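PDB 5W93: breast cancer anti-estrogen resistance protein 1 from Mus musculus, which acts as a docking protein that coordinates tyrosine kinase-based signalling in cell adhesion and is implicated in cell migration, here represented by its C-terminal helical domain. Local coordinates for residues A[32-36]-A[113-118]. The protein carries 2 engineered substitutions. Sequence-based numbering, arbitrary orientation.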
ATOM      1  N   PHE A  32      -9.263  -0.321   9.266  1.00 26.77           N
ATOM      2  CA  PHE A  32      -8.852  -1.713   9.386  1.00 23.55           C
ATOM      3  C   PHE A  32      -8.403  -2.025  10.822  1.00 30.06           C
ATOM      4  O   PHE A  32      -8.841  -3.015  11.404  1.00 29.07           O
ATOM      5  CB  PHE A  32      -7.729  -2.054   8.394  1.00 21.17           C
ATOM      6  CG  PHE A  32      -7.122  -3.420   8.622  1.00 23.65           C
ATOM      7  CD1 PHE A  32      -7.688  -4.552   8.046  1.00 27.47           C
ATOM      8  CD2 PHE A  32      -5.999  -3.567   9.414  1.00 25.80           C
ATOM      9  CE1 PHE A  32      -7.131  -5.813   8.274  1.00 31.29           C
ATOM     10  CE2 PHE A  32      -5.449  -4.819   9.641  1.00 30.22           C
ATOM     11  CZ  PHE A  32      -6.018  -5.935   9.072  1.00 25.82           C
ATOM     12  N   PHE A  33      -7.544  -1.183  11.396  1.00 27.99           N
ATOM     13  CA  PHE A  33      -7.056  -1.422  12.755  1.00 29.30           C
ATOM     14  C   PHE A  33      -8.192  -1.426  13.764  1.00 29.55           C
ATOM     15  O   PHE A  33      -8.191  -2.233  14.691  1.00 29.57           O
ATOM     16  CB  PHE A  33      -6.014  -0.379  13.169  1.00 27.47           C
ATOM     17  CG  PHE A  33      -4.690  -0.525  12.473  1.00 33.00           C
ATOM     18  CD1 PHE A  33      -4.246  -1.765  12.042  1.00 27.07           C
ATOM     19  CD2 PHE A  33      -3.883   0.586  12.257  1.00 34.52           C
ATOM     20  CE1 PHE A  33      -3.021  -1.900  11.396  1.00 26.38           C
ATOM     21  CE2 PHE A  33      -2.658   0.458  11.630  1.00 35.96           C
ATOM     22  CZ  PHE A  33      -2.226  -0.785  11.193  1.00 36.75           C
ATOM     23  N   THR A  34      -9.164  -0.534  13.565  1.00 26.27           N
ATOM     24  CA  THR A  34     -10.326  -0.432  14.452  1.00 28.16           C
ATOM     25  C   THR A  34     -11.195  -1.693  14.398  1.00 27.20           C
ATOM     26  O   THR A  34     -11.680  -2.173  15.432  1.00 30.32           O
ATOM     27  CB  THR A  34     -11.179   0.804  14.103  1.00 26.46           C
ATOM     28  OG1 THR A  34     -10.485   1.984  14.532  1.00 29.61           O
ATOM     29  CG2 THR A  34     -12.562   0.746  14.778  1.00 28.00           C
ATOM     30  N   ALA A  35     -11.380  -2.220  13.193  1.00 24.62           N
ATOM     31  CA  ALA A  35     -12.075  -3.488  12.987  1.00 30.60           C
ATOM     32  C   ALA A  35     -11.413  -4.616  13.762  1.00 30.01           C
ATOM     33  O   ALA A  35     -12.094  -5.427  14.387  1.00 29.49           O
ATOM     34  CB  ALA A  35     -12.128  -3.835  11.509  1.00 30.99           C
ATOM     35  N   VAL A  36     -10.087  -4.670  13.731  1.00 28.12           N
ATOM     36  CA  VAL A  36      -9.388  -5.731  14.436  1.00 23.60           C
ATOM     37  C   VAL A  36      -9.434  -5.499  15.949  1.00 28.61           C
ATOM     38  O   VAL A  36      -9.581  -6.448  16.725  1.00 35.44           O
ATOM     39  CB  VAL A  36      -7.929  -5.883  13.953  1.00 31.59           C
ATOM     40  CG1 VAL A  36      -7.186  -6.900  14.814  1.00 37.26           C
ATOM     41  CG2 VAL A  36      -7.904  -6.340  12.484  1.00 33.36           C
ATOM     42  N   MET A 113      -1.570 -10.499  10.278  1.00 27.96           N
ATOM     43  CA  MET A 113      -2.263  -9.629   9.329  1.00 26.20           C
ATOM     44  C   MET A 113      -2.058  -8.159   9.721  1.00 26.91           C
ATOM     45  O   MET A 113      -1.645  -7.339   8.906  1.00 25.23           O
ATOM     46  CB  MET A 113      -3.750 -10.008   9.287  1.00 27.92           C
ATOM     47  CG  MET A 113      -4.627  -9.200   8.325  1.00 27.59           C
ATOM     48  SD  MET A 113      -6.364  -9.696   8.442  1.00 27.70           S
ATOM     49  CE  MET A 113      -6.750  -9.283  10.140  1.00 28.10           C
ATOM     50  N   VAL A 114      -2.325  -7.839  10.985  1.00 29.99           N
ATOM     51  CA  VAL A 114      -2.113  -6.493  11.503  1.00 30.76           C
ATOM     52  C   VAL A 114      -0.678  -5.975  11.274  1.00 35.31           C
ATOM     53  O   VAL A 114      -0.476  -4.787  10.961  1.00 27.06           O
ATOM     54  CB  VAL A 114      -2.450  -6.443  13.010  1.00 35.46           C
ATOM     55  CG1 VAL A 114      -1.862  -5.203  13.675  1.00 35.77           C
ATOM     56  CG2 VAL A 114      -3.952  -6.511  13.202  1.00 36.69           C
ATOM     57  N   ASP A 115       0.300  -6.866  11.415  1.00 32.48           N
ATOM     58  CA  ASP A 115       1.706  -6.512  11.232  1.00 30.91           C
ATOM     59  C   ASP A 115       2.022  -6.158   9.777  1.00 26.84           C
ATOM     60  O   ASP A 115       2.776  -5.218   9.522  1.00 28.47           O
ATOM     61  CB  ASP A 115       2.628  -7.658  11.679  1.00 34.61           C
ATOM     62  CG  ASP A 115       2.690  -7.826  13.203  1.00 40.65           C
ATOM     63  OD1 ASP A 115       2.301  -6.900  13.947  1.00 41.78           O
ATOM     64  OD2 ASP A 115       3.136  -8.903  13.650  1.00 45.35           O
ATOM     65  N   ARG A 116       1.479  -6.920   8.825  1.00 25.80           N
ATOM     66  CA  ARG A 116       1.717  -6.612   7.411  1.00 24.25           C
ATOM     67  C   ARG A 116       1.098  -5.279   7.069  1.00 23.29           C
ATOM     68  O   ARG A 116       1.679  -4.511   6.320  1.00 27.30           O
ATOM     69  CB  ARG A 116       1.147  -7.668   6.460  1.00 23.36           C
ATOM     70  CG  ARG A 116       1.685  -9.062   6.663  1.00 35.90           C
ATOM     71  CD  ARG A 116       3.187  -9.184   6.397  1.00 35.57           C
ATOM     72  NE  ARG A 116       3.617 -10.491   6.889  1.00 53.07           N
ATOM     73  CZ  ARG A 116       3.646 -11.605   6.160  1.00 51.46           C
ATOM     74  NH1 ARG A 116       3.324 -11.585   4.871  1.00 49.39           N
ATOM     75  NH2 ARG A 116       4.027 -12.741   6.721  1.00 45.83           N
ATOM     76  N   VAL A 117      -0.091  -5.012   7.599  1.00 27.33           N
ATOM     77  CA  VAL A 117      -0.750  -3.734   7.320  1.00 24.96           C
ATOM     78  C   VAL A 117       0.029  -2.583   7.951  1.00 23.43           C
ATOM     79  O   VAL A 117       0.206  -1.544   7.314  1.00 29.01           O
ATOM     80  CB  VAL A 117      -2.208  -3.733   7.798  1.00 24.96           C
ATOM     81  CG1 VAL A 117      -2.817  -2.333   7.669  1.00 23.02           C
ATOM     82  CG2 VAL A 117      -3.025  -4.772   6.988  1.00 23.21           C
ATOM     83  N   LYS A 118       0.524  -2.771   9.178  1.00 25.28           N
ATOM     84  CA  LYS A 118       1.386  -1.748   9.806  1.00 26.32           C
ATOM     85  C   LYS A 118       2.630  -1.463   8.959  1.00 26.58           C
ATOM     86  O   LYS A 118       3.003  -0.307   8.745  1.00 25.22           O
ATOM     87  CB  LYS A 118       1.850  -2.172  11.206  1.00 35.32           C
ATOM     88  CG  LYS A 118       0.842  -2.063  12.330  1.00 49.62           C
ATOM     89  CD  LYS A 118       1.554  -2.320  13.674  1.00 58.94           C
ATOM     90  CE  LYS A 118       0.581  -2.689  14.792  1.00 67.48           C
ATOM     91  NZ  LYS A 118       1.223  -3.601  15.800  1.00 72.54           N
TER
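Phe32, Phe33 and Val114 lose the most surface where helix 5-37 meets helix 107-135. These are the first and last helices of the four-helix bundle formed by this C-terminal Cas-family domain. The local axes run nearly antiparallel, at 163°, and come within 11.0 Å. The CA-to-CB bond of Phe32 points toward 113-118. Val117 CG2 lies over one face of the Phe32 ring, 4.0 Å from its centroid, a CH-pi contact. Met113 SD lies at the edge of the Phe32 ring, 5.0 Å from the centroid, a Met-aromatic contact; Met113 CE is 3.6 Å from Phe32 CZ. Phe32 also touches His48, Ser49 and Val52 of helix 42-69. Phe33 leaves its helix sideways, and its ring reaches across to the outer part of the contact. There Phe33 CZ packs 3.5 Å from Lys118 CG, and Phe33 CE1 lies 3.8 Å from Val117 CG1. Val114 reaches Val36 and Phe33 with its two methyls: CG2 is 3.6 Å from Val36 CG1, and CG1 is 4.2 Å from Phe33 CE1. The joint is therefore held by apolar and aromatic side chains, with close fit rather than polar pairing between the two segments.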